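Local coordinates for protein acyl-coenzyme A oxidase 3 (Yarrowia lipolytica, PDB 5YS9) that uses FAD and molecular oxygen to oxidise acyl-CoA to (2E)-enoyl-CoA, releasing hydrogen peroxide in peroxisomal fatty acid beta-oxidation, at residues I120-H125 with G155-F160; G127-A132 with H210-A215; H206-T211 with V231-V236. All blocks are in the same frame, centred on the assembly; numbering follows the deposited sequence.

Interaction 1 (I120-H125 with G155-F160); sequences IRLGVH and GFYGCF. With FAD (flavin-adenine dinucleotide), chain C.
His125 ND1 is gripped by one bond, the amide of Gly158 donating to it over 2.9 Å with an N-H...N angle of 150° and lying close to the imidazole plane. Since ND1 accepts, the ring proton probably sits on NE2, which makes a weak hydrogen bond to Ala150 O. CG of His125 stands anti to its backbone N (chi1 174°), which carries the ring over to the Gly158 amide. Glycine suits position 158, because a CB there would crowd ND1. Tyr157 ties the same pieces together one residue earlier: its OH donates to Arg121 O over 2.6 Å, approaching from above the carbonyl plane. His125 CB lies over one face of the phenol, near its rim, 4.0 Å from Tyr157 CE1, while CG2 of Val124 comes to the ring edge. Here the 120-125 part of helix 116-136, in the N-terminal helical part of the acyl-CoA oxidase fold, crosses strand 158-160 of the middle beta domain almost at right angles (89°), local axes 7.0 Å apart. Beyond the crossing, Arg121 turns its guanidinium to Asp260 in a salt bridge and to Ser207 OG. The strand carries on to the cofactor, where FAD N3 donates to Phe160 O over 3.1 Å.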
loop_
_atom_site.group_PDB
_atom_site.type_symbol
_atom_site.label_atom_id
_atom_site.label_comp_id
_atom_site.label_asym_id
_atom_site.label_seq_id
_atom_site.Cartn_x
_atom_site.Cartn_y
_atom_site.Cartn_z
ATOM N N ILE A 120 -4.142 19.623 -7.694
ATOM C CA ILE A 120 -3.355 20.185 -6.600
ATOM C C ILE A 120 -2.464 21.271 -7.109
ATOM O O ILE A 120 -2.276 22.277 -6.424
ATOM C CB ILE A 120 -2.485 19.142 -5.850
ATOM C CG1 ILE A 120 -3.340 17.981 -5.379
ATOM C CG2 ILE A 120 -1.826 19.765 -4.627
ATOM C CD1 ILE A 120 -4.529 18.432 -4.548
ATOM N N ARG A 121 -1.942 21.128 -8.309
ATOM C CA ARG A 121 -1.081 22.162 -8.831
ATOM C C ARG A 121 -1.827 23.466 -8.960
ATOM O O ARG A 121 -1.285 24.524 -8.719
ATOM C CB ARG A 121 -0.419 21.768 -10.141
ATOM C CG ARG A 121 0.997 22.293 -10.198
ATOM C CD ARG A 121 1.595 22.185 -11.568
ATOM N NE ARG A 121 2.454 23.314 -11.842
ATOM C CZ ARG A 121 3.422 23.292 -12.733
ATOM N NH1 ARG A 121 3.647 22.201 -13.415
ATOM N NH2 ARG A 121 4.152 24.358 -12.928
ATOM N N LEU A 122 -3.079 23.389 -9.355
ATOM C CA LEU A 122 -3.950 24.552 -9.267
ATOM C C LEU A 122 -4.308 24.872 -7.822
ATOM O O LEU A 122 -4.208 26.027 -7.374
ATOM C CB LEU A 122 -5.236 24.307 -10.040
ATOM C CG LEU A 122 -6.031 25.566 -10.307
ATOM C CD1 LEU A 122 -5.113 26.644 -10.867
ATOM C CD2 LEU A 122 -7.186 25.236 -11.247
ATOM N N GLY A 123 -4.731 23.841 -7.117
ATOM C CA GLY A 123 -5.132 23.964 -5.708
ATOM C C GLY A 123 -4.248 24.805 -4.783
ATOM O O GLY A 123 -4.763 25.530 -3.914
ATOM N N VAL A 124 -2.941 24.734 -4.957
ATOM C CA VAL A 124 -2.065 25.481 -4.078
ATOM C C VAL A 124 -2.279 26.977 -4.178
ATOM O O VAL A 124 -2.201 27.662 -3.183
ATOM C CB VAL A 124 -0.570 25.149 -4.268
ATOM C CG1 VAL A 124 -0.302 23.694 -3.996
ATOM C CG2 VAL A 124 -0.077 25.555 -5.634
ATOM N N HIS A 125 -2.459 27.506 -5.376
ATOM C CA HIS A 125 -2.936 28.862 -5.512
ATOM C C HIS A 125 -4.412 29.031 -5.182
ATOM O O HIS A 125 -4.813 29.881 -4.415
ATOM C CB HIS A 125 -2.691 29.366 -6.932
ATOM C CG HIS A 125 -3.287 30.707 -7.195
ATOM N ND1 HIS A 125 -2.598 31.878 -7.002
ATOM C CD2 HIS A 125 -4.533 31.060 -7.570
ATOM C CE1 HIS A 125 -3.387 32.895 -7.277
ATOM N NE2 HIS A 125 -4.566 32.426 -7.621
ATOM N N GLY A 155 -0.680 37.417 -14.554
ATOM C CA GLY A 155 0.624 37.901 -14.073
ATOM C C GLY A 155 0.898 37.636 -12.591
ATOM O O GLY A 155 1.589 38.428 -11.958
ATOM N N PHE A 156 0.375 36.536 -12.034
ATOM C CA PHE A 156 0.409 36.260 -10.583
ATOM C C PHE A 156 0.070 34.781 -10.344
ATOM O O PHE A 156 -0.836 34.253 -10.977
ATOM C CB PHE A 156 -0.645 37.109 -9.860
ATOM C CG PHE A 156 -0.441 37.244 -8.369
ATOM C CD1 PHE A 156 -0.783 36.202 -7.508
ATOM C CD2 PHE A 156 0.032 38.449 -7.823
ATOM C CE1 PHE A 156 -0.638 36.333 -6.143
ATOM C CE2 PHE A 156 0.194 38.581 -6.451
ATOM C CZ PHE A 156 -0.148 37.534 -5.606
ATOM N N TYR A 157 0.796 34.129 -9.441
ATOM C CA TYR A 157 0.584 32.727 -9.125
ATOM C C TYR A 157 1.183 32.518 -7.745
ATOM O O TYR A 157 2.377 32.776 -7.502
ATOM C CB TYR A 157 1.248 31.800 -10.152
ATOM C CG TYR A 157 0.676 30.403 -10.197
ATOM C CD1 TYR A 157 0.929 29.483 -9.186
ATOM C CD2 TYR A 157 -0.131 29.992 -11.251
ATOM C CE1 TYR A 157 0.403 28.178 -9.229
ATOM C CE2 TYR A 157 -0.671 28.707 -11.308
ATOM C CZ TYR A 157 -0.411 27.796 -10.291
ATOM O OH TYR A 157 -0.941 26.520 -10.360
ATOM N N GLY A 158 0.329 32.079 -6.838
ATOM C CA GLY A 158 0.623 32.000 -5.413
ATOM C C GLY A 158 0.896 30.558 -5.037
ATOM O O GLY A 158 0.555 29.639 -5.770
ATOM N N CYS A 159 1.537 30.373 -3.912
ATOM C CA CYS A 159 1.693 29.073 -3.299
ATOM C C CYS A 159 1.698 29.319 -1.763
ATOM O O CYS A 159 1.506 30.472 -1.301
ATOM C CB CYS A 159 3.003 28.428 -3.803
ATOM S SG CYS A 159 4.516 29.298 -3.286
ATOM N N PHE A 160 1.825 28.240 -1.011
ATOM C CA PHE A 160 1.581 28.238 0.409
ATOM C C PHE A 160 2.798 27.651 1.082
ATOM O O PHE A 160 3.048 26.465 0.972
ATOM C CB PHE A 160 0.356 27.349 0.614
ATOM C CG PHE A 160 -0.210 27.354 1.993
ATOM C CD1 PHE A 160 -1.149 28.281 2.357
ATOM C CD2 PHE A 160 0.143 26.378 2.896
ATOM C CE1 PHE A 160 -1.699 28.268 3.614
ATOM C CE2 PHE A 160 -0.395 26.359 4.155
ATOM C CZ PHE A 160 -1.319 27.305 4.513
HETATM P PA FAD C . 6.285 15.208 10.963
HETATM O O1A FAD C . 7.671 15.480 11.405
HETATM O O2A FAD C . 5.159 16.015 11.485
HETATM O O5B FAD C . 5.991 13.712 11.376
HETATM C C5B FAD C . 6.806 12.664 10.879
HETATM C C4B FAD C . 6.403 11.332 11.479
HETATM O O4B FAD C . 6.536 11.388 12.894
HETATM C C3B FAD C . 4.957 11.032 11.187
HETATM O O3B FAD C . 4.808 9.654 10.916
HETATM C C2B FAD C . 4.244 11.307 12.474
HETATM O O2B FAD C . 3.214 10.354 12.647
HETATM C C1B FAD C . 5.299 11.146 13.537
HETATM N N9A FAD C . 5.000 12.120 14.604
HETATM C C8A FAD C . 5.107 13.453 14.537
HETATM N N7A FAD C . 4.718 14.018 15.691
HETATM C C5A FAD C . 4.351 13.040 16.515
HETATM C C6A FAD C . 3.837 12.943 17.889
HETATM N N6A FAD C . 3.636 14.041 18.637
HETATM N N1A FAD C . 3.575 11.719 18.369
HETATM C C2A FAD C . 3.769 10.617 17.637
HETATM N N3A FAD C . 4.229 10.633 16.391
HETATM C C4A FAD C . 4.533 11.790 15.792
HETATM N N1 FAD C . 3.137 21.829 2.983
HETATM C C2 FAD C . 2.829 23.096 2.669
HETATM O O2 FAD C . 2.855 23.954 3.547
HETATM N N3 FAD C . 2.485 23.480 1.450
HETATM C C4 FAD C . 2.425 22.631 0.448
HETATM O O4 FAD C . 2.112 23.020 -0.669
HETATM C C4X FAD C . 2.749 21.227 0.698
HETATM N N5 FAD C . 2.710 20.329 -0.277
HETATM C C5X FAD C . 3.023 19.057 -0.023
HETATM C C6 FAD C . 2.978 18.166 -1.065
HETATM C C7 FAD C . 3.293 16.852 -0.857
HETATM C C7M FAD C . 3.220 15.907 -2.019
HETATM C C8 FAD C . 3.678 16.398 0.496
HETATM C C8M FAD C . 4.019 14.962 0.750
HETATM C C9 FAD C . 3.716 17.288 1.548
HETATM C C9A FAD C . 3.404 18.610 1.338
HETATM N N10 FAD C . 3.434 19.537 2.386
HETATM C C10 FAD C . 3.123 20.861 2.068
HETATM C "C1'" FAD C . 3.833 19.161 3.741
HETATM C "C2'" FAD C . 2.820 18.377 4.555
HETATM O "O2'" FAD C . 1.780 19.265 4.929
HETATM C "C3'" FAD C . 3.525 17.817 5.789
HETATM O "O3'" FAD C . 4.451 16.857 5.316
HETATM C "C4'" FAD C . 2.678 17.134 6.863
HETATM O "O4'" FAD C . 1.585 17.933 7.294
HETATM C "C5'" FAD C . 3.499 16.891 8.108
HETATM O "O5'" FAD C . 4.527 15.967 7.829
HETATM P P FAD C . 6.017 16.200 8.305
HETATM O O1P FAD C . 6.883 15.918 7.141
HETATM O O2P FAD C . 6.091 17.506 9.004
HETATM O O3P FAD C . 6.225 15.046 9.370
#

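Interaction 2 (G127-A132 with H210-A215); sequences GLFMGA and HTACFA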
loop_
_atom_site.group_PDB
_atom_site.type_symbol
_atom_site.label_atom_id
_atom_site.label_comp_id
_atom_site.label_asym_id
_atom_site.label_seq_id
_atom_site.Cartn_x
_atom_site.Cartn_y
_atom_site.Cartn_z
ATOM N N GLY A 127 -6.743 27.282 -3.578
ATOM C CA GLY A 127 -7.218 27.151 -2.224
ATOM C C GLY A 127 -6.299 27.633 -1.129
ATOM O O GLY A 127 -6.713 28.401 -0.277
ATOM N N LEU A 128 -5.064 27.158 -1.118
ATOM C CA LEU A 128 -4.167 27.520 -0.035
ATOM C C LEU A 128 -3.712 28.967 0.002
ATOM O O LEU A 128 -3.875 29.628 0.997
ATOM C CB LEU A 128 -2.946 26.614 -0.046
ATOM C CG LEU A 128 -3.142 25.117 -0.023
ATOM C CD1 LEU A 128 -1.819 24.436 -0.284
ATOM C CD2 LEU A 128 -3.680 24.720 1.327
ATOM N N PHE A 129 -3.235 29.488 -1.114
ATOM C CA PHE A 129 -2.809 30.907 -1.164
ATOM C C PHE A 129 -3.975 31.871 -1.117
ATOM O O PHE A 129 -3.955 32.788 -0.335
ATOM C CB PHE A 129 -1.988 31.254 -2.403
ATOM C CG PHE A 129 -1.579 32.725 -2.466
ATOM C CD1 PHE A 129 -0.459 33.178 -1.785
ATOM C CD2 PHE A 129 -2.332 33.652 -3.202
ATOM C CE1 PHE A 129 -0.067 34.515 -1.844
ATOM C CE2 PHE A 129 -1.963 35.006 -3.250
ATOM C CZ PHE A 129 -0.816 35.434 -2.572
ATOM N N MET A 130 -4.946 31.675 -2.002
ATOM C CA MET A 130 -6.187 32.458 -1.996
ATOM C C MET A 130 -6.947 32.324 -0.663
ATOM O O MET A 130 -7.507 33.291 -0.179
ATOM C CB MET A 130 -7.107 32.073 -3.148
ATOM C CG MET A 130 -6.674 32.567 -4.516
ATOM S SD MET A 130 -6.170 34.297 -4.557
ATOM C CE MET A 130 -7.770 35.085 -4.425
ATOM N N GLY A 131 -6.920 31.137 -0.069
ATOM C CA GLY A 131 -7.463 30.912 1.259
ATOM C C GLY A 131 -6.816 31.728 2.328
ATOM O O GLY A 131 -7.495 32.205 3.212
ATOM N N ALA A 132 -5.498 31.864 2.264
ATOM C CA ALA A 132 -4.739 32.631 3.260
ATOM C C ALA A 132 -4.991 34.123 3.151
ATOM O O ALA A 132 -5.237 34.743 4.149
ATOM C CB ALA A 132 -3.264 32.362 3.117
ATOM N N HIS A 210 4.448 34.512 -6.156
ATOM C CA HIS A 210 4.331 34.888 -4.735
ATOM C C HIS A 210 4.046 33.714 -3.823
ATOM O O HIS A 210 3.649 32.674 -4.278
ATOM C CB HIS A 210 3.221 35.897 -4.516
ATOM C CG HIS A 210 3.408 37.193 -5.239
ATOM N ND1 HIS A 210 3.360 37.293 -6.616
ATOM C CD2 HIS A 210 3.535 38.454 -4.773
ATOM C CE1 HIS A 210 3.507 38.556 -6.963
ATOM N NE2 HIS A 210 3.627 39.277 -5.865
ATOM N N THR A 211 4.270 33.904 -2.525
ATOM C CA THR A 211 3.963 32.906 -1.513
ATOM C C THR A 211 3.344 33.528 -0.280
ATOM O O THR A 211 3.495 34.704 -0.013
ATOM C CB THR A 211 5.187 32.112 -1.093
ATOM O OG1 THR A 211 4.782 30.984 -0.336
ATOM C CG2 THR A 211 6.090 32.923 -0.217
ATOM N N ALA A 212 2.615 32.695 0.445
ATOM C CA ALA A 212 2.108 33.031 1.756
ATOM C C ALA A 212 3.106 32.362 2.705
ATOM O O ALA A 212 3.065 31.157 2.881
ATOM C CB ALA A 212 0.721 32.470 1.928
ATOM N N CYS A 213 4.041 33.140 3.245
ATOM C CA CYS A 213 5.135 32.597 4.051
ATOM C C CYS A 213 4.769 32.611 5.542
ATOM O O CYS A 213 4.437 33.659 6.107
ATOM C CB CYS A 213 6.410 33.400 3.806
ATOM S SG CYS A 213 7.867 32.826 4.736
ATOM N N PHE A 214 4.833 31.446 6.159
ATOM C CA PHE A 214 4.622 31.290 7.588
ATOM C C PHE A 214 5.965 31.510 8.313
ATOM O O PHE A 214 6.919 30.780 8.062
ATOM C CB PHE A 214 4.018 29.904 7.906
ATOM C CG PHE A 214 2.578 29.780 7.503
ATOM C CD1 PHE A 214 2.215 29.682 6.153
ATOM C CD2 PHE A 214 1.557 29.762 8.459
ATOM C CE1 PHE A 214 0.877 29.596 5.768
ATOM C CE2 PHE A 214 0.200 29.667 8.073
ATOM C CZ PHE A 214 -0.134 29.589 6.727
ATOM N N ALA A 215 6.024 32.527 9.171
ATOM C CA ALA A 215 7.226 32.873 9.931
ATOM C C ALA A 215 6.928 33.348 11.353
ATOM O O ALA A 215 5.860 33.860 11.628
ATOM C CB ALA A 215 8.026 33.924 9.193
#
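With CG anti to its backbone N (chi1 179°) and the ring plane turned nearly perpendicular to the plane of CA, CB and CG (chi2 83°), Phe129 reaches from its helix to the beginning of strand 210-215. It meets the strand edge-on. The CD1 corner comes within 3.8 Å of Ala212 N, which lies close to the ring plane, and CE1 stands 3.9 Å from Thr211 C, so the phenyl rim abuts the peptide between those two residues. CD1 also touches the methyl of Ala212, at 4.0 Å from its CB. One turn further along the helix Ala132 directs its own methyl at the same target, CB to CB 4.2 Å. Two alanines facing each other suit a place where backbones run close, while Phe129, being longer, reaches past them to the Thr211-Ala212 peptide. Gly131 fits for a different reason: a CB there would clash with Gly127 O, whose carbonyl accepts the bond from Gly131 N. No hydrogen bond crosses this buried, apolar interface. Helix 116-136 thus lies over the middle-domain sheet, the local axes 8.5 Å apart and inclined at 70°, where strand 210-219 pairs in parallel with 158-161 and antiparallel with 222-232.

Interaction 3 (H206-T211 with V231-V236); sequences HSATHT and VQLRDV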
loop_
_atom_site.group_PDB
_atom_site.type_symbol
_atom_site.label_atom_id
_atom_site.label_comp_id
_atom_site.label_asym_id
_atom_site.label_seq_id
_atom_site.Cartn_x
_atom_site.Cartn_y
_atom_site.Cartn_z
ATOM N N HIS A 206 8.623 25.820 -10.004
ATOM C CA HIS A 206 8.588 26.420 -11.324
ATOM C C HIS A 206 7.455 27.411 -11.586
ATOM O O HIS A 206 7.492 28.062 -12.611
ATOM C CB HIS A 206 8.485 25.312 -12.381
ATOM C CG HIS A 206 9.743 24.529 -12.576
ATOM N ND1 HIS A 206 11.000 25.071 -12.391
ATOM C CD2 HIS A 206 9.937 23.260 -13.011
ATOM C CE1 HIS A 206 11.912 24.152 -12.646
ATOM N NE2 HIS A 206 11.292 23.050 -13.033
ATOM N N SER A 207 6.451 27.517 -10.721
ATOM C CA SER A 207 5.229 28.243 -11.105
ATOM C C SER A 207 5.007 29.558 -10.411
ATOM O O SER A 207 4.569 30.519 -11.041
ATOM C CB SER A 207 4.001 27.345 -10.911
ATOM O OG SER A 207 4.367 26.006 -11.124
ATOM N N ALA A 208 5.297 29.604 -9.115
ATOM C CA ALA A 208 4.786 30.682 -8.263
ATOM C C ALA A 208 5.581 31.970 -8.358
ATOM O O ALA A 208 6.804 31.935 -8.312
ATOM C CB ALA A 208 4.769 30.219 -6.831
ATOM N N THR A 209 4.871 33.093 -8.493
ATOM C CA THR A 209 5.451 34.426 -8.379
ATOM C C THR A 209 5.444 34.952 -6.947
ATOM O O THR A 209 6.297 35.789 -6.589
ATOM C CB THR A 209 4.643 35.452 -9.195
ATOM O OG1 THR A 209 3.297 35.494 -8.723
ATOM C CG2 THR A 209 4.634 35.073 -10.646
ATOM N N HIS A 210 4.448 34.512 -6.156
ATOM C CA HIS A 210 4.331 34.888 -4.735
ATOM C C HIS A 210 4.046 33.714 -3.823
ATOM O O HIS A 210 3.649 32.674 -4.278
ATOM C CB HIS A 210 3.221 35.897 -4.516
ATOM C CG HIS A 210 3.408 37.193 -5.239
ATOM N ND1 HIS A 210 3.360 37.293 -6.616
ATOM C CD2 HIS A 210 3.535 38.454 -4.773
ATOM C CE1 HIS A 210 3.507 38.556 -6.963
ATOM N NE2 HIS A 210 3.627 39.277 -5.865
ATOM N N THR A 211 4.270 33.904 -2.525
ATOM C CA THR A 211 3.963 32.906 -1.513
ATOM C C THR A 211 3.344 33.528 -0.280
ATOM O O THR A 211 3.495 34.704 -0.013
ATOM C CB THR A 211 5.187 32.112 -1.093
ATOM O OG1 THR A 211 4.782 30.984 -0.336
ATOM C CG2 THR A 211 6.090 32.923 -0.217
ATOM N N VAL A 231 5.187 37.172 0.400
ATOM C CA VAL A 231 6.525 37.465 -0.090
ATOM C C VAL A 231 6.551 37.182 -1.548
ATOM O O VAL A 231 6.258 36.070 -1.990
ATOM C CB VAL A 231 7.604 36.566 0.565
ATOM C CG1 VAL A 231 9.001 36.962 0.053
ATOM C CG2 VAL A 231 7.494 36.593 2.086
ATOM N N GLN A 232 6.986 38.145 -2.311
ATOM C CA GLN A 232 7.115 37.938 -3.736
ATOM C C GLN A 232 8.359 37.092 -4.007
ATOM O O GLN A 232 9.452 37.451 -3.569
ATOM C CB GLN A 232 7.205 39.287 -4.437
ATOM C CG GLN A 232 7.009 39.181 -5.931
ATOM C CD GLN A 232 6.990 40.519 -6.615
ATOM O OE1 GLN A 232 6.692 41.578 -6.003
ATOM N NE2 GLN A 232 7.320 40.490 -7.889
ATOM N N LEU A 233 8.173 35.980 -4.720
ATOM C CA LEU A 233 9.244 35.033 -5.028
ATOM C C LEU A 233 9.950 35.334 -6.330
ATOM O O LEU A 233 11.161 35.171 -6.433
ATOM C CB LEU A 233 8.687 33.638 -5.160
ATOM C CG LEU A 233 8.147 32.968 -3.923
ATOM C CD1 LEU A 233 7.687 31.553 -4.260
ATOM C CD2 LEU A 233 9.183 32.955 -2.847
ATOM N N ARG A 234 9.201 35.764 -7.331
ATOM C CA ARG A 234 9.763 36.048 -8.640
ATOM C C ARG A 234 9.352 37.419 -9.159
ATOM O O ARG A 234 8.262 37.916 -8.893
ATOM C CB ARG A 234 9.339 34.982 -9.672
ATOM C CG ARG A 234 9.734 33.555 -9.338
ATOM C CD ARG A 234 9.180 32.572 -10.377
ATOM N NE ARG A 234 9.989 31.367 -10.477
ATOM C CZ ARG A 234 9.820 30.243 -9.787
ATOM N NH1 ARG A 234 8.842 30.108 -8.889
ATOM N NH2 ARG A 234 10.667 29.238 -10.009
ATOM N N ASP A 235 10.262 38.027 -9.906
ATOM C CA ASP A 235 9.926 39.091 -10.813
ATOM C C ASP A 235 8.902 38.499 -11.811
ATOM O O ASP A 235 9.151 37.475 -12.464
ATOM C CB ASP A 235 11.193 39.518 -11.527
ATOM C CG ASP A 235 10.937 40.499 -12.581
ATOM O OD1 ASP A 235 10.687 41.643 -12.197
ATOM O OD2 ASP A 235 10.992 40.128 -13.782
ATOM N N VAL A 236 7.748 39.138 -11.891
ATOM C CA VAL A 236 6.595 38.670 -12.654
ATOM C C VAL A 236 6.901 38.620 -14.174
ATOM O O VAL A 236 6.637 37.664 -14.882
ATOM C CB VAL A 236 5.398 39.619 -12.301
ATOM C CG1 VAL A 236 4.472 39.887 -13.462
ATOM C CG2 VAL A 236 4.627 39.078 -11.114
#
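This is the open end of the beta hairpin of strands 210-219 and 222-232, where the pairing runs out into loops. Thr211 and Val231 form an antiparallel hydrogen-bonded pair, each N donating to the other's O over 3.0 Å. Beyond it Thr209 O takes two amides, Leu233 N at 2.7 Å and Arg234 N at 3.0 Å, both from above the carbonyl plane, in the manner of a classic beta bulge. The buried side is tight. Leu233 packs CD1 on the methyl of Ala208 and CD2 near Thr211 CG2, its branched end suited to touching Ala208 with one methyl and Thr211 with the other. His210, its ring held at ND1 by Thr209 OG1, lies close beside Gln232, whose CG sits over the imidazole in a CH-pi contact, 3.7 Å from the His210 ring centroid. Arg234 stretches its chain from CG to NE alongside Ala208 O, then sets NH1 on a lone pair of that oxygen at 2.8 Å, nearly straight (167°) and in the guanidinium plane. The same group reaches Ala204 O, Ala205 O and Pro672 O of the second subunit. An alanine here would remove the guanidinium with its bonds to Ala208 O and to Pro672 O of the second subunit, and would probably leave the 204-208 backbone less firmly held. The outer side, with the partly exposed Gln232 and Val236, is looser. Val236 CG2 meets Thr209 CG2 at 4.0 Å, and Val236 also packs on Phe686 of the second subunit. Gln232 extends past the ring, and its NE2 donates to Arg234 O over 2.9 Å.

Interactions 1 and 2 press successive turns of helix 116-136 onto two neighbouring strands of one sheet, whereas interaction 3 joins strand to strand within that sheet. All three are largely buried, but interaction 3 has partly exposed residues at its margin and, like interaction 1, touches the second subunit. Chemistry follows place: interaction 1 joins helix and strand by two polar bonds, its strand going on to the flavin, interaction 2 relies on apolar contact alone, and interaction 3 is mainly backbone hydrogen bonding reinforced by an arginine. His210 and Thr211 belong to both 2 and 3. Direct links complete the cluster, with Phe156 of interaction 1 stacking on His210 and Tyr157 O probably accepting a backbone hydrogen bond from Thr209 N of interaction 3.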